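Local atomic coordinates of trilobed Protease (Pyrococcus furiosus, PDB entry 2GOP), a protein that probably takes part in peptide or protein hydrolysis, this domain being a seven-bladed beta-propeller with an open Velcro topology. Residues N43-E48 against K71-M76; F219-S224 against I229-K234; N244-Y249 against V275-F280. One frame throughout, in Å; residues are numbered along the deposited sequence. Where two conformers were deposited one is given.

How the interactions relate
The contacts sample two kinds of joint in one beta-propeller. Interaction 2 lies within a blade, pairing its first two strands by hydrogen bonds, whereas interactions 1 and 3 each set the third strand of one blade against the second strand of the next by side chains alone. Interactions 2 and 3 share a blade and have centres about 8 Å apart; Gly233 O lies 2.7 Å from Lys245 N, and Lys234 NZ 2.6 Å from Asn244 OD1. Interaction 1 stands on the other side of the chain's centre, its centre about 27 Å from each of the other two. Interaction 3 repeats the plan of interaction 1, Leu246, Ile248, Val275 and Phe277 replacing Ile45, Ile47, Ile73 and Phe75.

Interaction 1: N43-E48 against K71-M76; sequences NTIVIE and KKIAFM
Ile45 drives its CD1 methyl against the benzylic carbon of Phe75, leaving Ile45 CD1 only 3.3 Å from Phe75 CB, a tight apolar contact. The two side chains pass at a slant, and the same methyl also lies near the ring, with 4.0 Å between Ile45 CD1 and Phe75 CG. The other branch of Ile45 is also used: its CG2 lies 4.0 Å from Ile73 CD1 as these two side chains run antiparallel alongside one another. Ile73 then meets Ile47 tip to tip, with 3.9 Å between Ile73 CD1 and Ile47 CD1. Ile73 CD1 thus touches both isoleucines of segment 43-48; with CG1 opposite the backbone N (chi1 -174°) and the chain extended beyond it (chi2 163°), Ile73 carries CD1 out to them.

The backbones themselves stay far apart. The short strand axes run antiparallel at 166° and come no closer than 9.7 Å, for they belong to successive propeller blades, as the third strand of one and the second of the next. Pro64 packs on both Ile45 and Ile73, while Ile58 touches Ile73 and Phe75. Beyond them, the Phe75 ring meets that of Trp88.

All four touching residues are buried, and no hydrogen bond crosses between the segments. Adhesion between these blade faces therefore rests here on hydrophobic burial and the fit of branched side chains, without backbone pairing.

Interaction 2: F219-S224 against I229-K234; sequences FYAVDS and ILLYGK
Strands 219-224 and 229-233 form the beta hairpin that begins a four-stranded propeller blade, and their antiparallel ladder is interrupted by a classic beta bulge. Tyr220 and Tyr232 are a hydrogen-bonded pair: Tyr220 N donates to Tyr232 O, and Tyr232 N returns the bond to Tyr220 O at 2.8 Å. Further along, Val222 and Asp223 both face Leu230. Val222 N bonds to Leu230 O at 2.8 Å, whereas Asp223 N reaches the same oxygen only weakly. Leu230 N closes the bulge on Asp223 O.

Packing differs on the two faces. On one, Ala221 CB touches Leu231 CD2 and Ile229 CG2, and Phe219 reaches Leu231 at a slant, its CE1 3.7 Å from Leu231 CD1. On the other, the Tyr220 and Tyr232 side chains run alongside each other in a common direction, their rings inclined obliquely at 61°, with Tyr220 OH 3.3 Å from Tyr232 CD2. Val222 CG1 joins them there, 3.5 Å from Tyr232 CB. At the end of the ladder Phe219 CA comes within 4.0 Å of Gly233 CA, a closeness that leaves no room for a beta carbon at Gly233.

Polar ends tie the hairpin to the next blade: Tyr232 OH bonds to Val265 O and Asp223 OD2 to Ile270 N, while Ser224 OG turns to His179 of the preceding blade. With CG set between its backbone N and carbonyl carbon (chi1 57°), Tyr220 swings back across the hairpin, placing Tyr232 O over one face of its ring, 3.5 Å from Tyr220 CD2.

Interaction 3: N244-Y249 against V275-F280; sequences NKLYIY and VYFTLF
Leu246 buries the most surface in this contact, and a single methyl does its work. Leu246 CD1 sits 3.6 Å from Phe277 CB and 3.8 Å from Phe277 CG, coming in obliquely to the ring. The same methyl lies 4.1 Å from Val275 CG1, so it spans two residues that project from the same side of their strand.

Val275 shares out its branches. CG1, anti to the backbone N (chi1 174°), goes to Leu246, and CG2 goes to Ile248, where Val275 CG2 and Ile248 CD1 are 3.9 Å apart, the branches passing alongside from opposing directions.

These residues form part of the interface between two consecutive blades of the beta-propeller, strand 245-249 being third in its blade and strand 274-281 second in the next. The short axes are antiparallel at 166° but 10.1 Å apart at their closest, and no hydrogen bond links the segments. Strand 264-271, first in the second blade, adds Val265 and Ala268 against Leu246 and Ile270 against Val275. Trp290 touches both Ile248 and Phe277, whose ring has Val275 O and Leu279 CD1 at its edge, in plane.

Interaction 1: N43-E48 against K71-M76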
loop_
_atom_site.group_PDB
_atom_site.type_symbol
_atom_site.label_atom_id
_atom_site.label_comp_id
_atom_site.label_asym_id
_atom_site.label_seq_id
_atom_site.Cartn_x
_atom_site.Cartn_y
_atom_site.Cartn_z
ATOM N N ASN A 43 -12.460 -12.458 19.098
ATOM C CA ASN A 43 -11.228 -13.113 18.664
ATOM C C ASN A 43 -10.695 -14.006 19.775
ATOM O O ASN A 43 -10.588 -13.580 20.928
ATOM C CB ASN A 43 -10.160 -12.082 18.304
ATOM C CG ASN A 43 -10.632 -11.084 17.270
ATOM O OD1 ASN A 43 -11.208 -11.454 16.242
ATOM N ND2 ASN A 43 -10.388 -9.808 17.534
ATOM N N THR A 44 -10.365 -15.243 19.415
ATOM C CA THR A 44 -9.787 -16.209 20.335
ATOM C C THR A 44 -8.546 -16.793 19.692
ATOM O O THR A 44 -8.581 -17.167 18.517
ATOM C CB THR A 44 -10.757 -17.388 20.617
ATOM O OG1 THR A 44 -12.004 -16.887 21.109
ATOM C CG2 THR A 44 -10.148 -18.364 21.633
ATOM N N ILE A 45 -7.449 -16.857 20.450
ATOM C CA ILE A 45 -6.276 -17.609 20.012
ATOM C C ILE A 45 -6.488 -19.082 20.359
ATOM O O ILE A 45 -6.856 -19.413 21.487
ATOM C CB ILE A 45 -4.977 -17.101 20.669
ATOM C CG1 ILE A 45 -4.567 -15.756 20.071
ATOM C CG2 ILE A 45 -3.853 -18.135 20.525
ATOM C CD1 ILE A 45 -3.412 -15.085 20.786
ATOM N N VAL A 46 -6.287 -19.956 19.376
ATOM C CA VAL A 46 -6.279 -21.395 19.610
ATOM C C VAL A 46 -4.845 -21.900 19.467
ATOM O O VAL A 46 -4.135 -21.522 18.527
ATOM C CB VAL A 46 -7.191 -22.132 18.621
ATOM C CG1 VAL A 46 -7.159 -23.637 18.878
ATOM C CG2 VAL A 46 -8.619 -21.584 18.701
ATOM N N ILE A 47 -4.422 -22.716 20.423
ATOM C CA ILE A 47 -3.120 -23.375 20.389
ATOM C C ILE A 47 -3.345 -24.886 20.326
ATOM O O ILE A 47 -3.893 -25.472 21.273
ATOM C CB ILE A 47 -2.291 -23.044 21.657
ATOM C CG1 ILE A 47 -2.193 -21.526 21.849
ATOM C CG2 ILE A 47 -0.898 -23.674 21.579
ATOM C CD1 ILE A 47 -1.828 -21.104 23.257
ATOM N N GLU A 48 -2.939 -25.510 19.216
ATOM C CA GLU A 48 -3.123 -26.946 19.032
ATOM C C GLU A 48 -1.796 -27.700 19.010
ATOM O O GLU A 48 -0.841 -27.281 18.370
ATOM C CB GLU A 48 -3.902 -27.245 17.744
ATOM C CG GLU A 48 -4.051 -28.752 17.476
ATOM C CD GLU A 48 -5.010 -29.085 16.352
ATOM O OE1 GLU A 48 -5.578 -28.155 15.738
ATOM O OE2 GLU A 48 -5.192 -30.289 16.082
ATOM N N LYS A 71 7.368 -22.712 25.021
ATOM C CA LYS A 71 7.000 -22.547 26.446
ATOM C C LYS A 71 6.177 -21.290 26.727
ATOM O O LYS A 71 5.562 -21.176 27.780
ATOM C CB LYS A 71 8.246 -22.507 27.324
ATOM C CG LYS A 71 9.027 -23.813 27.377
ATOM C CD LYS A 71 10.248 -23.655 28.265
ATOM C CE LYS A 71 11.183 -24.865 28.180
ATOM N NZ LYS A 71 12.369 -24.696 29.071
ATOM N N LYS A 72 6.176 -20.345 25.792
ATOM C CA LYS A 72 5.433 -19.097 25.958
ATOM C C LYS A 72 4.667 -18.714 24.709
ATOM O O LYS A 72 4.991 -19.141 23.606
ATOM C CB LYS A 72 6.388 -17.953 26.295
ATOM C CG LYS A 72 7.175 -18.163 27.563
ATOM C CD LYS A 72 8.057 -16.983 27.862
ATOM C CE LYS A 72 8.936 -17.242 29.089
ATOM N NZ LYS A 72 8.175 -17.796 30.246
ATOM N N ILE A 73 3.665 -17.868 24.893
ATOM C CA ILE A 73 3.001 -17.223 23.772
ATOM C C ILE A 73 2.779 -15.740 24.083
ATOM O O ILE A 73 2.267 -15.383 25.141
ATOM C CB ILE A 73 1.665 -17.944 23.402
ATOM C CG1 ILE A 73 1.059 -17.335 22.138
ATOM C CG2 ILE A 73 0.675 -17.890 24.549
ATOM C CD1 ILE A 73 0.017 -18.203 21.499
ATOM N N ALA A 74 3.198 -14.881 23.163
ATOM C CA ALA A 74 2.897 -13.464 23.249
ATOM C C ALA A 74 1.667 -13.192 22.386
ATOM O O ALA A 74 1.424 -13.882 21.390
ATOM C CB ALA A 74 4.093 -12.625 22.777
ATOM N N PHE A 75 0.880 -12.195 22.772
ATOM C CA PHE A 75 -0.296 -11.849 21.994
ATOM C C PHE A 75 -0.729 -10.436 22.272
ATOM O O PHE A 75 -0.218 -9.797 23.183
ATOM C CB PHE A 75 -1.446 -12.826 22.269
ATOM C CG PHE A 75 -1.898 -12.867 23.706
ATOM C CD1 PHE A 75 -1.277 -13.715 24.622
ATOM C CD2 PHE A 75 -2.968 -12.087 24.139
ATOM C CE1 PHE A 75 -1.719 -13.781 25.949
ATOM C CE2 PHE A 75 -3.405 -12.148 25.457
ATOM C CZ PHE A 75 -2.783 -12.995 26.357
ATOM N N MET A 76 -1.697 -9.972 21.490
ATOM C CA MET A 76 -2.204 -8.618 21.619
ATOM C C MET A 76 -3.651 -8.626 22.094
ATOM O O MET A 76 -4.452 -9.449 21.646
ATOM C CB MET A 76 -2.113 -7.916 20.274
ATOM C CG MET A 76 -1.958 -6.419 20.368
ATOM S SD MET A 76 -2.736 -5.586 18.977
ATOM C CE MET A 76 -4.397 -5.602 19.628
#

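Interaction 2: F219-S224 against I229-K234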
loop_
_atom_site.group_PDB
_atom_site.type_symbol
_atom_site.label_atom_id
_atom_site.label_comp_id
_atom_site.label_asym_id
_atom_site.label_seq_id
_atom_site.Cartn_x
_atom_site.Cartn_y
_atom_site.Cartn_z
ATOM N N PHE A 219 14.176 -1.764 -1.470
ATOM C CA PHE A 219 13.673 -2.945 -0.768
ATOM C C PHE A 219 13.867 -2.773 0.714
ATOM O O PHE A 219 14.541 -1.856 1.150
ATOM C CB PHE A 219 14.361 -4.228 -1.259
ATOM C CG PHE A 219 15.862 -4.118 -1.345
ATOM C CD1 PHE A 219 16.647 -4.108 -0.193
ATOM C CD2 PHE A 219 16.495 -4.019 -2.588
ATOM C CE1 PHE A 219 18.037 -3.988 -0.277
ATOM C CE2 PHE A 219 17.871 -3.905 -2.680
ATOM C CZ PHE A 219 18.645 -3.882 -1.522
ATOM N N TYR A 220 13.258 -3.662 1.488
ATOM C CA TYR A 220 13.387 -3.620 2.921
ATOM C C TYR A 220 13.385 -5.043 3.478
ATOM O O TYR A 220 12.926 -5.978 2.830
ATOM C CB TYR A 220 12.281 -2.752 3.523
ATOM C CG TYR A 220 10.898 -3.187 3.172
ATOM C CD1 TYR A 220 10.226 -4.117 3.961
ATOM C CD2 TYR A 220 10.248 -2.670 2.053
ATOM C CE1 TYR A 220 8.933 -4.532 3.636
ATOM C CE2 TYR A 220 8.971 -3.075 1.720
ATOM C CZ TYR A 220 8.317 -4.007 2.517
ATOM O OH TYR A 220 7.041 -4.408 2.202
ATOM N N ALA A 221 13.960 -5.197 4.663
ATOM C CA ALA A 221 14.162 -6.502 5.269
ATOM C C ALA A 221 12.852 -7.013 5.852
ATOM O O ALA A 221 12.180 -6.293 6.604
ATOM C CB ALA A 221 15.261 -6.399 6.367
ATOM N N VAL A 222 12.485 -8.246 5.497
ATOM C CA VAL A 222 11.243 -8.849 5.987
ATOM C C VAL A 222 11.448 -10.052 6.906
ATOM O O VAL A 222 10.528 -10.410 7.624
ATOM C CB VAL A 222 10.283 -9.246 4.835
ATOM C CG1 VAL A 222 9.717 -7.998 4.161
ATOM C CG2 VAL A 222 10.982 -10.174 3.821
ATOM N N ASP A 223 12.626 -10.681 6.881
ATOM C CA ASP A 223 12.888 -11.858 7.718
ATOM C C ASP A 223 14.369 -12.170 7.751
ATOM O O ASP A 223 15.115 -11.707 6.907
ATOM C CB ASP A 223 12.128 -13.084 7.178
ATOM C CG ASP A 223 11.908 -14.158 8.226
ATOM O OD1 ASP A 223 12.191 -13.906 9.426
ATOM O OD2 ASP A 223 11.456 -15.264 7.843
ATOM N N SER A 224 14.781 -12.973 8.725
ATOM C CA SER A 224 16.157 -13.446 8.818
ATOM C C SER A 224 16.148 -14.851 9.412
ATOM O O SER A 224 15.317 -15.144 10.264
ATOM C CB SER A 224 16.977 -12.519 9.727
ATOM O OG SER A 224 18.239 -13.093 10.033
ATOM N N ILE A 229 19.558 -12.622 5.291
ATOM C CA ILE A 229 18.493 -11.649 5.457
ATOM C C ILE A 229 17.655 -11.647 4.185
ATOM O O ILE A 229 18.185 -11.575 3.066
ATOM C CB ILE A 229 19.052 -10.245 5.788
ATOM C CG1 ILE A 229 19.697 -10.272 7.178
ATOM C CG2 ILE A 229 17.950 -9.194 5.754
ATOM C CD1 ILE A 229 20.613 -9.039 7.526
ATOM N N LEU A 230 16.343 -11.759 4.363
ATOM C CA LEU A 230 15.411 -11.773 3.246
ATOM C C LEU A 230 14.863 -10.362 3.049
ATOM O O LEU A 230 14.336 -9.762 3.979
ATOM C CB LEU A 230 14.274 -12.760 3.525
ATOM C CG LEU A 230 13.233 -12.933 2.408
ATOM C CD1 LEU A 230 13.914 -13.481 1.125
ATOM C CD2 LEU A 230 12.076 -13.826 2.889
ATOM N N LEU A 231 14.984 -9.857 1.821
ATOM C CA LEU A 231 14.573 -8.508 1.467
ATOM C C LEU A 231 13.429 -8.563 0.453
ATOM O O LEU A 231 13.370 -9.460 -0.404
ATOM C CB LEU A 231 15.768 -7.701 0.922
ATOM C CG LEU A 231 17.044 -7.695 1.794
ATOM C CD1 LEU A 231 18.298 -7.508 0.920
ATOM C CD2 LEU A 231 16.989 -6.635 2.867
ATOM N N TYR A 232 12.507 -7.613 0.591
ATOM C CA TYR A 232 11.305 -7.533 -0.229
ATOM C C TYR A 232 11.234 -6.152 -0.884
ATOM O O TYR A 232 11.390 -5.135 -0.212
ATOM C CB TYR A 232 10.100 -7.729 0.685
ATOM C CG TYR A 232 8.740 -7.823 0.022
ATOM C CD1 TYR A 232 8.258 -9.038 -0.453
ATOM C CD2 TYR A 232 7.895 -6.717 -0.054
ATOM C CE1 TYR A 232 6.981 -9.141 -1.030
ATOM C CE2 TYR A 232 6.624 -6.816 -0.613
ATOM C CZ TYR A 232 6.172 -8.032 -1.099
ATOM O OH TYR A 232 4.903 -8.137 -1.676
ATOM N N GLY A 233 11.006 -6.104 -2.193
ATOM C CA GLY A 233 10.870 -4.819 -2.881
ATOM C C GLY A 233 11.157 -4.880 -4.358
ATOM O O GLY A 233 11.000 -5.916 -4.976
ATOM N N LYS A 234 11.581 -3.763 -4.930
ATOM C CA LYS A 234 11.730 -3.675 -6.374
ATOM C C LYS A 234 13.193 -3.500 -6.786
ATOM O O LYS A 234 13.985 -2.892 -6.051
ATOM C CB LYS A 234 10.829 -2.570 -6.925
ATOM C CG LYS A 234 9.350 -2.920 -6.763
ATOM C CD LYS A 234 8.415 -1.836 -7.260
ATOM C CE LYS A 234 6.951 -2.247 -7.101
ATOM N NZ LYS A 234 6.595 -2.537 -5.676
#

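Interaction 3: N244-Y249 against V275-F280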
loop_
_atom_site.group_PDB
_atom_site.type_symbol
_atom_site.label_atom_id
_atom_site.label_comp_id
_atom_site.label_asym_id
_atom_site.label_seq_id
_atom_site.Cartn_x
_atom_site.Cartn_y
_atom_site.Cartn_z
ATOM N N ASN A 244 6.586 -6.559 -6.488
ATOM C CA ASN A 244 7.687 -6.720 -5.562
ATOM C C ASN A 244 8.342 -8.073 -5.796
ATOM O O ASN A 244 7.714 -9.001 -6.323
ATOM C CB ASN A 244 7.229 -6.583 -4.119
ATOM C CG ASN A 244 6.765 -5.184 -3.798
ATOM O OD1 ASN A 244 7.506 -4.217 -3.983
ATOM N ND2 ASN A 244 5.525 -5.062 -3.334
ATOM N N LYS A 245 9.612 -8.147 -5.409
ATOM C CA LYS A 245 10.471 -9.295 -5.621
ATOM C C LYS A 245 11.111 -9.688 -4.300
ATOM O O LYS A 245 10.998 -8.969 -3.302
ATOM C CB LYS A 245 11.582 -8.922 -6.609
ATOM C CG LYS A 245 11.100 -8.574 -8.017
ATOM C CD LYS A 245 10.778 -9.823 -8.807
ATOM C CE LYS A 245 10.368 -9.481 -10.200
ATOM N NZ LYS A 245 9.758 -10.641 -10.862
ATOM N N LEU A 246 11.801 -10.823 -4.310
ATOM C CA LEU A 246 12.500 -11.311 -3.134
ATOM C C LEU A 246 13.997 -11.338 -3.392
ATOM O O LEU A 246 14.465 -11.720 -4.473
ATOM C CB LEU A 246 11.998 -12.700 -2.722
ATOM C CG LEU A 246 10.549 -12.770 -2.230
ATOM C CD1 LEU A 246 10.099 -14.223 -2.077
ATOM C CD2 LEU A 246 10.361 -11.988 -0.913
ATOM N N TYR A 247 14.747 -10.918 -2.386
ATOM C CA TYR A 247 16.199 -10.885 -2.471
ATOM C C TYR A 247 16.792 -11.418 -1.180
ATOM O O TYR A 247 16.193 -11.290 -0.095
ATOM C CB TYR A 247 16.709 -9.458 -2.708
ATOM C CG TYR A 247 16.058 -8.752 -3.867
ATOM C CD1 TYR A 247 14.861 -8.068 -3.698
ATOM C CD2 TYR A 247 16.628 -8.784 -5.134
ATOM C CE1 TYR A 247 14.247 -7.432 -4.761
ATOM C CE2 TYR A 247 16.028 -8.150 -6.211
ATOM C CZ TYR A 247 14.837 -7.472 -6.020
ATOM O OH TYR A 247 14.222 -6.846 -7.083
ATOM N N ILE A 248 17.972 -12.016 -1.304
ATOM C CA ILE A 248 18.696 -12.533 -0.160
ATOM C C ILE A 248 20.022 -11.815 -0.037
ATOM O O ILE A 248 20.783 -11.779 -1.002
ATOM C CB ILE A 248 18.993 -14.031 -0.312
ATOM C CG1 ILE A 248 17.702 -14.840 -0.376
ATOM C CG2 ILE A 248 19.876 -14.505 0.852
ATOM C CD1 ILE A 248 17.952 -16.324 -0.589
ATOM N N TYR A 249 20.291 -11.264 1.157
ATOM C CA TYR A 249 21.600 -10.737 1.515
ATOM C C TYR A 249 22.382 -11.731 2.395
ATOM O O TYR A 249 21.937 -12.110 3.489
ATOM C CB TYR A 249 21.478 -9.360 2.189
ATOM C CG TYR A 249 22.820 -8.770 2.589
ATOM C CD1 TYR A 249 23.852 -8.631 1.641
ATOM C CD2 TYR A 249 23.083 -8.382 3.898
ATOM C CE1 TYR A 249 25.090 -8.129 1.984
ATOM C CE2 TYR A 249 24.353 -7.857 4.246
ATOM C CZ TYR A 249 25.336 -7.739 3.274
ATOM O OH TYR A 249 26.586 -7.246 3.573
ATOM N N VAL A 275 13.654 -20.320 1.310
ATOM C CA VAL A 275 12.706 -19.238 1.313
ATOM C C VAL A 275 11.346 -19.792 0.943
ATOM O O VAL A 275 11.194 -20.478 -0.064
ATOM C CB VAL A 275 13.137 -18.101 0.353
ATOM C CG1 VAL A 275 12.051 -17.023 0.263
ATOM C CG2 VAL A 275 14.453 -17.487 0.825
ATOM N N TYR A 276 10.369 -19.486 1.791
ATOM C CA TYR A 276 9.007 -19.926 1.638
ATOM C C TYR A 276 8.204 -18.687 1.288
ATOM O O TYR A 276 8.322 -17.661 1.963
ATOM C CB TYR A 276 8.517 -20.530 2.961
ATOM C CG TYR A 276 9.294 -21.761 3.415
ATOM C CD1 TYR A 276 10.536 -21.646 4.006
ATOM C CD2 TYR A 276 8.763 -23.035 3.263
ATOM C CE1 TYR A 276 11.238 -22.763 4.420
ATOM C CE2 TYR A 276 9.459 -24.162 3.675
ATOM C CZ TYR A 276 10.693 -24.021 4.259
ATOM O OH TYR A 276 11.392 -25.137 4.665
ATOM N N PHE A 277 7.394 -18.773 0.241
ATOM C CA PHE A 277 6.713 -17.597 -0.261
ATOM C C PHE A 277 5.475 -17.929 -1.069
ATOM O O PHE A 277 5.339 -19.018 -1.614
ATOM C CB PHE A 277 7.674 -16.769 -1.122
ATOM C CG PHE A 277 8.119 -17.476 -2.357
ATOM C CD1 PHE A 277 9.167 -18.392 -2.311
ATOM C CD2 PHE A 277 7.485 -17.250 -3.569
ATOM C CE1 PHE A 277 9.569 -19.057 -3.449
ATOM C CE2 PHE A 277 7.891 -17.931 -4.711
ATOM C CZ PHE A 277 8.933 -18.834 -4.639
ATOM N N THR A 278 4.588 -16.944 -1.136
ATOM C CA THR A 278 3.367 -17.053 -1.918
ATOM C C THR A 278 3.487 -16.216 -3.179
ATOM O O THR A 278 4.102 -15.145 -3.183
ATOM C CB THR A 278 2.111 -16.617 -1.130
ATOM O OG1 THR A 278 2.262 -15.267 -0.683
ATOM C CG2 THR A 278 1.878 -17.533 0.078
ATOM N N LEU A 279 2.915 -16.744 -4.261
ATOM C CA LEU A 279 2.838 -16.064 -5.553
ATOM C C LEU A 279 1.379 -15.905 -5.948
ATOM O O LEU A 279 0.572 -16.798 -5.691
ATOM C CB LEU A 279 3.551 -16.880 -6.633
ATOM C CG LEU A 279 4.796 -16.322 -7.316
ATOM C CD1 LEU A 279 5.747 -15.602 -6.384
ATOM C CD2 LEU A 279 5.485 -17.481 -8.033
ATOM N N PHE A 280 1.056 -14.761 -6.555
ATOM C CA PHE A 280 -0.252 -14.504 -7.154
ATOM C C PHE A 280 -0.182 -14.906 -8.635
ATOM O O PHE A 280 0.540 -14.278 -9.414
ATOM C CB PHE A 280 -0.627 -13.028 -7.042
ATOM C CG PHE A 280 -1.025 -12.596 -5.653
ATOM C CD1 PHE A 280 -0.098 -12.584 -4.621
ATOM C CD2 PHE A 280 -2.317 -12.177 -5.389
ATOM C CE1 PHE A 280 -0.459 -12.178 -3.348
ATOM C CE2 PHE A 280 -2.689 -11.769 -4.120
ATOM C CZ PHE A 280 -1.757 -11.768 -3.095
#